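Local coordinates for exodeoxyribonuclease III (Archaeoglobus fulgidus, PDB 2VOA), which probably cuts DNA at abasic sites as a metal-dependent AP endonuclease of the exonuclease III family, at residues R13-L16 with H17-P21; F43-A46 with D47-I51; F110-S114 with E115-Y119. The protein carries 1 engineered substitution. All blocks are in the same frame, centred on the assembly; numbering follows the deposited sequence. Where two conformers were deposited one is given.

Contact 1: residues R13-L16 with H17-P21; sequences RSRL and HIVIP. With nucleotides of chain C.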
loop_
_atom_site.group_PDB
_atom_site.type_symbol
_atom_site.label_atom_id
_atom_site.label_comp_id
_atom_site.label_asym_id
_atom_site.label_seq_id
_atom_site.Cartn_x
_atom_site.Cartn_y
_atom_site.Cartn_z
ATOM N N ARG A 13 6.435 9.326 -3.861
ATOM C CA ARG A 13 6.094 8.113 -4.627
ATOM C C ARG A 13 4.878 7.380 -4.045
ATOM O O ARG A 13 4.194 6.631 -4.751
ATOM C CB ARG A 13 7.299 7.183 -4.738
ATOM C CG ARG A 13 8.364 7.637 -5.729
ATOM C CD ARG A 13 9.599 6.739 -5.613
ATOM N NE ARG A 13 10.100 6.822 -4.238
ATOM C CZ ARG A 13 11.127 6.143 -3.733
ATOM N NH1 ARG A 13 11.841 5.281 -4.478
ATOM N NH2 ARG A 13 11.437 6.345 -2.464
ATOM N N SER A 14 4.604 7.626 -2.767
ATOM C CA SER A 14 3.419 7.082 -2.090
ATOM C C SER A 14 2.254 8.084 -1.990
ATOM O O SER A 14 1.248 7.777 -1.355
ATOM C CB SER A 14 3.783 6.577 -0.696
ATOM O OG SER A 14 4.519 5.371 -0.791
ATOM N N ARG A 15 2.376 9.249 -2.635
ATOM C CA ARG A 15 1.363 10.316 -2.515
ATOM C C ARG A 15 0.922 10.956 -3.840
ATOM O O ARG A 15 0.182 11.956 -3.837
ATOM C CB ARG A 15 1.834 11.404 -1.530
ATOM C CG ARG A 15 0.714 12.007 -0.633
ATOM C CD ARG A 15 0.127 10.943 0.318
ATOM N NE ARG A 15 1.176 10.418 1.201
ATOM C CZ ARG A 15 1.096 9.302 1.911
ATOM N NH1 ARG A 15 0.002 8.553 1.872
ATOM N NH2 ARG A 15 2.134 8.933 2.669
ATOM N N LEU A 16 1.361 10.388 -4.966
ATOM C CA LEU A 16 0.953 10.919 -6.279
ATOM C C LEU A 16 -0.563 10.878 -6.467
ATOM O O LEU A 16 -1.140 11.748 -7.137
ATOM C CB LEU A 16 1.657 10.177 -7.424
ATOM C CG LEU A 16 3.175 10.388 -7.544
ATOM C CD1 LEU A 16 3.763 9.432 -8.570
ATOM C CD2 LEU A 16 3.535 11.851 -7.892
ATOM N N HIS A 17 -1.210 9.886 -5.862
ATOM C CA HIS A 17 -2.662 9.760 -5.972
ATOM C C HIS A 17 -3.381 10.932 -5.293
ATOM O O HIS A 17 -4.581 11.127 -5.529
ATOM C CB HIS A 17 -3.139 8.434 -5.373
ATOM C CG HIS A 17 -2.989 8.368 -3.885
ATOM N ND1 HIS A 17 -1.776 8.148 -3.266
ATOM C CD2 HIS A 17 -3.897 8.525 -2.893
ATOM C CE1 HIS A 17 -1.948 8.153 -1.954
ATOM N NE2 HIS A 17 -3.228 8.374 -1.703
ATOM N N ILE A 18 -2.659 11.672 -4.441
ATOM C CA ILE A 18 -3.167 12.887 -3.809
ATOM C C ILE A 18 -2.670 14.107 -4.581
ATOM O O ILE A 18 -3.460 14.945 -4.983
ATOM C CB ILE A 18 -2.683 13.054 -2.312
ATOM C CG1 ILE A 18 -3.165 11.892 -1.432
ATOM C CG2 ILE A 18 -3.154 14.385 -1.741
ATOM C CD1 ILE A 18 -4.678 11.757 -1.346
ATOM N N VAL A 19 -1.354 14.193 -4.771
ATOM C CA VAL A 19 -0.717 15.445 -5.235
ATOM C C VAL A 19 -1.175 15.783 -6.656
ATOM O O VAL A 19 -1.545 16.919 -6.952
ATOM C CB VAL A 19 0.820 15.337 -5.182
ATOM C CG1 VAL A 19 1.493 16.537 -5.885
ATOM C CG2 VAL A 19 1.288 15.203 -3.735
ATOM N N ILE A 20 -1.144 14.793 -7.538
ATOM C CA ILE A 20 -1.474 15.049 -8.944
ATOM C C ILE A 20 -2.939 15.538 -9.125
ATOM O O ILE A 20 -3.155 16.606 -9.708
ATOM C CB ILE A 20 -1.064 13.858 -9.862
ATOM C CG1 ILE A 20 0.456 13.588 -9.758
ATOM C CG2 ILE A 20 -1.504 14.087 -11.342
ATOM C CD1 ILE A 20 1.363 14.819 -10.056
ATOM N N PRO A 21 -3.937 14.796 -8.597
ATOM C CA PRO A 21 -5.320 15.335 -8.651
ATOM C C PRO A 21 -5.475 16.694 -7.928
ATOM O O PRO A 21 -6.267 17.561 -8.363
ATOM C CB PRO A 21 -6.136 14.259 -7.929
ATOM C CG PRO A 21 -5.346 12.990 -8.143
ATOM C CD PRO A 21 -3.913 13.433 -8.022
ATOM P P DG C 3 1.280 5.382 4.015
ATOM O OP1 DG C 3 0.142 6.306 3.806
ATOM O OP2 DG C 3 1.176 3.945 3.616
ATOM O "O5'" DG C 3 2.580 5.951 3.297
ATOM C "C5'" DG C 3 3.790 5.233 3.170
ATOM C "C4'" DG C 3 4.900 6.174 3.578
ATOM O "O4'" DG C 3 4.830 6.433 5.004
ATOM C "C3'" DG C 3 6.298 5.643 3.328
ATOM O "O3'" DG C 3 6.688 5.934 2.014
ATOM C "C2'" DG C 3 7.094 6.456 4.349
ATOM C "C1'" DG C 3 6.151 6.344 5.530
ATOM N N9 DG C 3 6.287 5.135 6.362
ATOM C C8 DG C 3 5.381 4.105 6.492
ATOM N N7 DG C 3 5.756 3.160 7.308
ATOM C C5 DG C 3 7.002 3.575 7.762
ATOM C C6 DG C 3 7.897 2.950 8.679
ATOM O O6 DG C 3 7.738 1.880 9.284
ATOM N N1 DG C 3 9.063 3.700 8.863
ATOM C C2 DG C 3 9.313 4.909 8.245
ATOM N N2 DG C 3 10.482 5.496 8.532
ATOM N N3 DG C 3 8.477 5.504 7.377
ATOM C C4 DG C 3 7.340 4.791 7.191
ATOM P P DG C 4 7.237 4.798 1.022
ATOM O OP1 DG C 4 7.160 5.358 -0.345
ATOM O OP2 DG C 4 6.563 3.509 1.338
ATOM O "O5'" DG C 4 8.777 4.650 1.414
ATOM C "C5'" DG C 4 9.642 5.795 1.370
ATOM C "C4'" DG C 4 10.797 5.651 2.345
ATOM O "O4'" DG C 4 10.286 5.566 3.687
ATOM C "C3'" DG C 4 11.648 4.392 2.182
ATOM O "O3'" DG C 4 12.612 4.613 1.180
ATOM C "C2'" DG C 4 12.294 4.308 3.572
ATOM C "C1'" DG C 4 11.108 4.695 4.459
ATOM N N9 DG C 4 10.329 3.542 4.944
ATOM C C8 DG C 4 9.062 3.145 4.564
ATOM N N7 DG C 4 8.630 2.082 5.194
ATOM C C5 DG C 4 9.685 1.723 6.055
ATOM C C6 DG C 4 9.829 0.650 6.991
ATOM O O6 DG C 4 9.014 -0.255 7.259
ATOM N N1 DG C 4 11.068 0.654 7.648
ATOM C C2 DG C 4 12.051 1.609 7.438
ATOM N N2 DG C 4 13.190 1.486 8.151
ATOM N N3 DG C 4 11.926 2.613 6.566
ATOM C C4 DG C 4 10.724 2.624 5.916
#
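R15 O takes two backbone bonds across the contact and opens helix 16-26, for which R15 is the N-cap residue in this DNase I-like fold. V19 N lies almost in line with the carbonyl (R15 O to V19 N 2.9 Å). I18 N donates to the same oxygen from above the carbonyl plane. The R15 chain bends twice, chi2 65° and chi3 60°, so its methylenes lie alongside I18, with R15 CD 3.8 Å from I18 CG1, while the guanidinium turns to the DNA. R15 NH1 donates to OP1 of DG3 of chain C at 3.0 Å and R15 NH2 to O5' of the same nucleotide, so the phosphate is met at the guanidinium edge. The carbonyls of V9, N10 and K244 take further N-H groups of R15 and fix its rotation. S14 OG, just before the cap, donates to OP1 of DG4 of chain C at 2.7 Å. Two neighbouring phosphates are thus held by consecutive residues. The H17 ring lies beside R15 and donates from NE2 to E243 O. The ring edge faces back along the chain, where H17 CE1 lies 3.3 Å from S14 O.

Contact 2: residues F43-A46 with D47-I51; sequences FPEA and DFHRI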
loop_
_atom_site.group_PDB
_atom_site.type_symbol
_atom_site.label_atom_id
_atom_site.label_comp_id
_atom_site.label_asym_id
_atom_site.label_seq_id
_atom_site.Cartn_x
_atom_site.Cartn_y
_atom_site.Cartn_z
ATOM N N PHE A 43 12.981 10.397 -8.679
ATOM C CA PHE A 43 11.866 11.334 -8.487
ATOM C C PHE A 43 10.881 11.158 -9.656
ATOM O O PHE A 43 11.300 11.104 -10.810
ATOM C CB PHE A 43 12.331 12.783 -8.368
ATOM C CG PHE A 43 11.230 13.733 -7.975
ATOM C CD1 PHE A 43 11.065 14.126 -6.632
ATOM C CD2 PHE A 43 10.335 14.204 -8.929
ATOM C CE1 PHE A 43 10.049 14.982 -6.276
ATOM C CE2 PHE A 43 9.314 15.056 -8.578
ATOM C CZ PHE A 43 9.164 15.439 -7.253
ATOM N N PRO A 44 9.572 11.035 -9.354
ATOM C CA PRO A 44 8.562 10.831 -10.416
ATOM C C PRO A 44 8.217 12.127 -11.214
ATOM O O PRO A 44 7.083 12.629 -11.149
ATOM C CB PRO A 44 7.348 10.318 -9.629
ATOM C CG PRO A 44 7.457 11.054 -8.272
ATOM C CD PRO A 44 8.962 11.070 -7.999
ATOM N N GLU A 45 9.172 12.650 -11.984
ATOM C CA GLU A 45 8.944 13.930 -12.664
ATOM C C GLU A 45 7.914 13.887 -13.788
ATOM O O GLU A 45 7.212 14.877 -14.024
ATOM C CB GLU A 45 10.241 14.630 -13.109
ATOM C CG GLU A 45 11.236 13.813 -13.850
ATOM C CD GLU A 45 12.095 14.679 -14.768
ATOM O OE1 GLU A 45 12.448 14.187 -15.851
ATOM O OE2 GLU A 45 12.381 15.856 -14.426
ATOM N N ALA A 46 7.818 12.737 -14.458
ATOM C CA ALA A 46 6.900 12.555 -15.586
ATOM C C ALA A 46 5.451 12.783 -15.160
ATOM O O ALA A 46 4.670 13.364 -15.910
ATOM C CB ALA A 46 7.079 11.173 -16.195
ATOM N N ASP A 47 5.116 12.371 -13.932
ATOM C CA ASP A 47 3.754 12.510 -13.406
ATOM C C ASP A 47 3.344 13.986 -13.328
ATOM O O ASP A 47 2.168 14.318 -13.478
ATOM C CB ASP A 47 3.637 11.873 -12.014
ATOM C CG ASP A 47 3.832 10.381 -12.036
ATOM O OD1 ASP A 47 2.825 9.659 -11.858
ATOM O OD2 ASP A 47 4.979 9.921 -12.242
ATOM N N PHE A 48 4.320 14.858 -13.084
ATOM C CA PHE A 48 4.077 16.308 -13.039
ATOM C C PHE A 48 4.015 16.899 -14.438
ATOM O O PHE A 48 3.142 17.709 -14.731
ATOM C CB PHE A 48 5.165 16.989 -12.235
ATOM C CG PHE A 48 5.077 16.710 -10.769
ATOM C CD1 PHE A 48 5.684 15.570 -10.224
ATOM C CD2 PHE A 48 4.392 17.582 -9.936
ATOM C CE1 PHE A 48 5.605 15.317 -8.838
ATOM C CE2 PHE A 48 4.293 17.335 -8.560
ATOM C CZ PHE A 48 4.904 16.197 -8.013
ATOM N N HIS A 49 4.956 16.504 -15.291
ATOM C CA HIS A 49 4.965 16.970 -16.685
ATOM C C HIS A 49 3.628 16.689 -17.372
ATOM O O HIS A 49 3.112 17.524 -18.123
ATOM C CB HIS A 49 6.039 16.274 -17.511
ATOM C CG HIS A 49 7.440 16.612 -17.123
ATOM N ND1 HIS A 49 7.758 17.584 -16.202
ATOM C CD2 HIS A 49 8.617 16.124 -17.581
ATOM C CE1 HIS A 49 9.072 17.648 -16.074
ATOM N NE2 HIS A 49 9.617 16.774 -16.902
ATOM N N ARG A 50 3.083 15.500 -17.128
ATOM C CA ARG A 50 1.862 15.066 -17.819
ATOM C C ARG A 50 0.623 15.928 -17.492
ATOM O O ARG A 50 -0.343 15.960 -18.249
ATOM C CB ARG A 50 1.620 13.563 -17.613
ATOM C CG ARG A 50 2.745 12.699 -18.228
ATOM C CD ARG A 50 2.546 11.212 -17.924
ATOM N NE ARG A 50 1.998 10.969 -16.588
ATOM C CZ ARG A 50 2.159 9.845 -15.894
ATOM N NH1 ARG A 50 2.873 8.840 -16.393
ATOM N NH2 ARG A 50 1.601 9.726 -14.698
ATOM N N ILE A 51 0.667 16.645 -16.371
ATOM C CA ILE A 51 -0.397 17.589 -16.031
ATOM C C ILE A 51 0.070 19.050 -16.168
ATOM O O ILE A 51 -0.586 19.968 -15.665
ATOM C CB ILE A 51 -1.028 17.292 -14.634
ATOM C CG1 ILE A 51 0.016 17.376 -13.504
ATOM C CG2 ILE A 51 -1.702 15.921 -14.648
ATOM C CD1 ILE A 51 -0.577 17.786 -12.186
#
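The short helix 45-49, which packs beside helix 16-26 against the sheet containing strand 54-60, starts here from an inverse gamma turn centred on P44. F43 and F48 meet on the sheet side of it. Their rings are tilted by 28° but slid apart, with centroids 5.8 Å apart, so they barely overlap. The touch is made by F43 CE2 and F48 CE1 at 3.7 Å. F43 CG stands opposite its own backbone N (chi1 -172°), which sends the ring toward the sheet, where it stacks with F57. F48 packs on V55 and on L23 of helix 16-26. P44 O lies at the edge of the F48 ring, in its plane, 3.4 Å from F48 CD1.

The first helical bonds, D47 N to P44 O and F48 N to E45 O, are both weak. H49 N then donates to E45 O in the carbonyl plane, with an N-H...O angle of 168°. The same oxygen sits over the rim of one face of the H49 ring, 3.5 Å above its plane. H49 ND1 bonds to Y53 O, which ties the ring to the chain beyond the helix. In one of two deposited conformers, the R50 guanidinium also pairs with the D47 carboxylate. The backbone bond of R50 is sound: R50 N donates to A46 O at 2.9 Å, close to the line of the carbonyl.

Contact 3: residues F110-S114 with E115-Y119; sequences FKIDS and EKYQY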
loop_
_atom_site.group_PDB
_atom_site.type_symbol
_atom_site.label_atom_id
_atom_site.label_comp_id
_atom_site.label_asym_id
_atom_site.label_seq_id
_atom_site.Cartn_x
_atom_site.Cartn_y
_atom_site.Cartn_z
ATOM N N PHE A 110 13.752 15.685 17.233
ATOM C CA PHE A 110 13.615 14.433 18.026
ATOM C C PHE A 110 13.170 14.664 19.488
ATOM O O PHE A 110 11.989 14.498 19.834
ATOM C CB PHE A 110 14.915 13.597 17.982
ATOM C CG PHE A 110 14.832 12.295 18.738
ATOM C CD1 PHE A 110 13.720 11.464 18.602
ATOM C CD2 PHE A 110 15.869 11.897 19.586
ATOM C CE1 PHE A 110 13.638 10.252 19.301
ATOM C CE2 PHE A 110 15.804 10.677 20.296
ATOM C CZ PHE A 110 14.684 9.857 20.153
ATOM N N LYS A 111 14.121 15.038 20.354
ATOM C CA LYS A 111 13.829 15.368 21.754
ATOM C C LYS A 111 14.744 16.506 22.156
ATOM O O LYS A 111 15.873 16.588 21.664
ATOM C CB LYS A 111 14.081 14.172 22.678
ATOM C CG LYS A 111 13.073 13.024 22.516
ATOM C CD LYS A 111 13.661 11.728 23.059
ATOM C CE LYS A 111 12.579 10.735 23.458
ATOM N NZ LYS A 111 13.167 9.571 24.189
ATOM N N ILE A 112 14.275 17.357 23.067
ATOM C CA ILE A 112 15.057 18.541 23.440
ATOM C C ILE A 112 16.426 18.255 24.062
ATOM O O ILE A 112 17.296 19.118 23.981
ATOM C CB ILE A 112 14.271 19.530 24.327
ATOM C CG1 ILE A 112 13.810 18.875 25.628
ATOM C CG2 ILE A 112 13.098 20.096 23.521
ATOM C CD1 ILE A 112 13.296 19.899 26.649
ATOM N N ASP A 113 16.612 17.056 24.629
ATOM C CA ASP A 113 17.891 16.691 25.260
ATOM C C ASP A 113 18.873 16.018 24.295
ATOM O O ASP A 113 19.967 15.581 24.715
ATOM C CB ASP A 113 17.662 15.833 26.519
ATOM C CG ASP A 113 16.940 14.524 26.225
ATOM O OD1 ASP A 113 15.959 14.521 25.460
ATOM O OD2 ASP A 113 17.339 13.489 26.792
ATOM N N SER A 114 18.500 15.951 23.011
ATOM C CA SER A 114 19.302 15.241 22.010
ATOM C C SER A 114 20.224 16.167 21.231
ATOM O O SER A 114 19.984 17.389 21.127
ATOM C CB SER A 114 18.397 14.502 21.020
ATOM O OG SER A 114 17.623 15.414 20.276
ATOM N N GLU A 115 21.255 15.563 20.643
ATOM C CA GLU A 115 22.084 16.249 19.654
ATOM C C GLU A 115 21.249 16.779 18.478
ATOM O O GLU A 115 21.477 17.897 18.016
ATOM C CB GLU A 115 23.236 15.332 19.183
ATOM C CG GLU A 115 24.159 15.943 18.131
ATOM C CD GLU A 115 24.940 17.155 18.621
ATOM O OE1 GLU A 115 25.107 17.332 19.854
ATOM O OE2 GLU A 115 25.393 17.933 17.747
ATOM N N LYS A 116 20.259 16.005 18.024
ATOM C CA LYS A 116 19.412 16.430 16.903
ATOM C C LYS A 116 18.729 17.756 17.198
ATOM O O LYS A 116 18.561 18.559 16.293
ATOM C CB LYS A 116 18.349 15.394 16.566
ATOM C CG LYS A 116 18.892 14.018 16.165
ATOM C CD LYS A 116 17.743 13.219 15.538
ATOM C CE LYS A 116 18.180 11.851 15.038
ATOM N NZ LYS A 116 17.130 11.299 14.121
ATOM N N TYR A 117 18.362 17.987 18.467
ATOM C CA TYR A 117 17.741 19.282 18.826
ATOM C C TYR A 117 18.749 20.415 18.711
ATOM O O TYR A 117 18.427 21.463 18.172
ATOM C CB TYR A 117 17.082 19.261 20.201
ATOM C CG TYR A 117 16.257 20.517 20.478
ATOM C CD1 TYR A 117 15.116 20.807 19.706
ATOM C CD2 TYR A 117 16.604 21.382 21.518
ATOM C CE1 TYR A 117 14.343 21.951 19.949
ATOM C CE2 TYR A 117 15.832 22.550 21.786
ATOM C CZ TYR A 117 14.715 22.806 21.006
ATOM O OH TYR A 117 13.966 23.923 21.249
ATOM N N GLN A 118 19.983 20.179 19.162
ATOM C CA GLN A 118 21.022 21.213 19.012
ATOM C C GLN A 118 21.269 21.467 17.522
ATOM O O GLN A 118 21.469 22.612 17.091
ATOM C CB GLN A 118 22.308 20.796 19.719
ATOM C CG GLN A 118 22.152 20.746 21.261
ATOM C CD GLN A 118 21.564 22.039 21.815
ATOM O OE1 GLN A 118 22.090 23.129 21.564
ATOM N NE2 GLN A 118 20.459 21.926 22.550
ATOM N N TYR A 119 21.247 20.400 16.731
ATOM C CA TYR A 119 21.403 20.555 15.274
ATOM C C TYR A 119 20.268 21.395 14.654
ATOM O O TYR A 119 20.525 22.274 13.821
ATOM C CB TYR A 119 21.546 19.186 14.572
ATOM C CG TYR A 119 21.924 19.381 13.124
ATOM C CD1 TYR A 119 23.227 19.783 12.779
ATOM C CD2 TYR A 119 20.981 19.242 12.121
ATOM C CE1 TYR A 119 23.581 19.997 11.451
ATOM C CE2 TYR A 119 21.318 19.447 10.775
ATOM C CZ TYR A 119 22.613 19.837 10.464
ATOM O OH TYR A 119 22.953 20.048 9.159
HETATM O O HOH W 1 19.978 19.191 23.248
#
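S114 OG works in two directions: it donates to K111 O and accepts from Y117 N, with S114 OG to Y117 N at 3.2 Å. The second bond makes S114 the capping residue at the N-cap of helix 115-134. The first, in the carbonyl plane, is very short at 2.5 Å between S114 OG and K111 O. S114 N donates to the same carbonyl at 3.0 Å and closes the type I turn K111 to S114. The side chain reaches both partners because OG lies between the backbone N and the carbonyl carbon, chi1 64°. The bonds to S114 O from Y117 N and Q118 N are weak. A water bridges this end: it donates to I112 O and S114 O and accepts from Q118 NE2, whose chain bends at chi2 to meet it.

I112 runs alongside Y117 and sets CG2 over the centre of the Y117 ring, 4.0 Å from its centroid and 9° off the normal, a CH-pi contact. Y117 OH bonds to H169 ND1 and A172 N, so the ring is packed on one face and its hydroxyl is fixed. Elsewhere F110 CB packs on K116 CD at 3.8 Å. The K116 chain runs on extended, and its NZ pairs with a phosphate of the bound DNA. The cap, two residues before K116, probably helps place this DNA-binding lysine.

Overall arrangement
Along the chain the order is contact 1, contact 2, contact 3. Contacts 1 and 2 are neighbours, with centres 11 Å apart, on helices 16-26 and 45-49. They touch directly: L16 packs on P44 and D47, and I20 packs on D47 and I51. Both helices lie by the sheet that holds strands 2-8, 30-34 and 54-60. Contact 3 stands apart, 32 Å from contact 1 and 36 Å from contact 2 between centres. It starts helix 115-134, which follows strand 99-105 of the other sheet. Contacts 1 and 3 each bring side chains to the bound DNA, so the DNA is met from the starts of two helices, each following a strand of a different sheet.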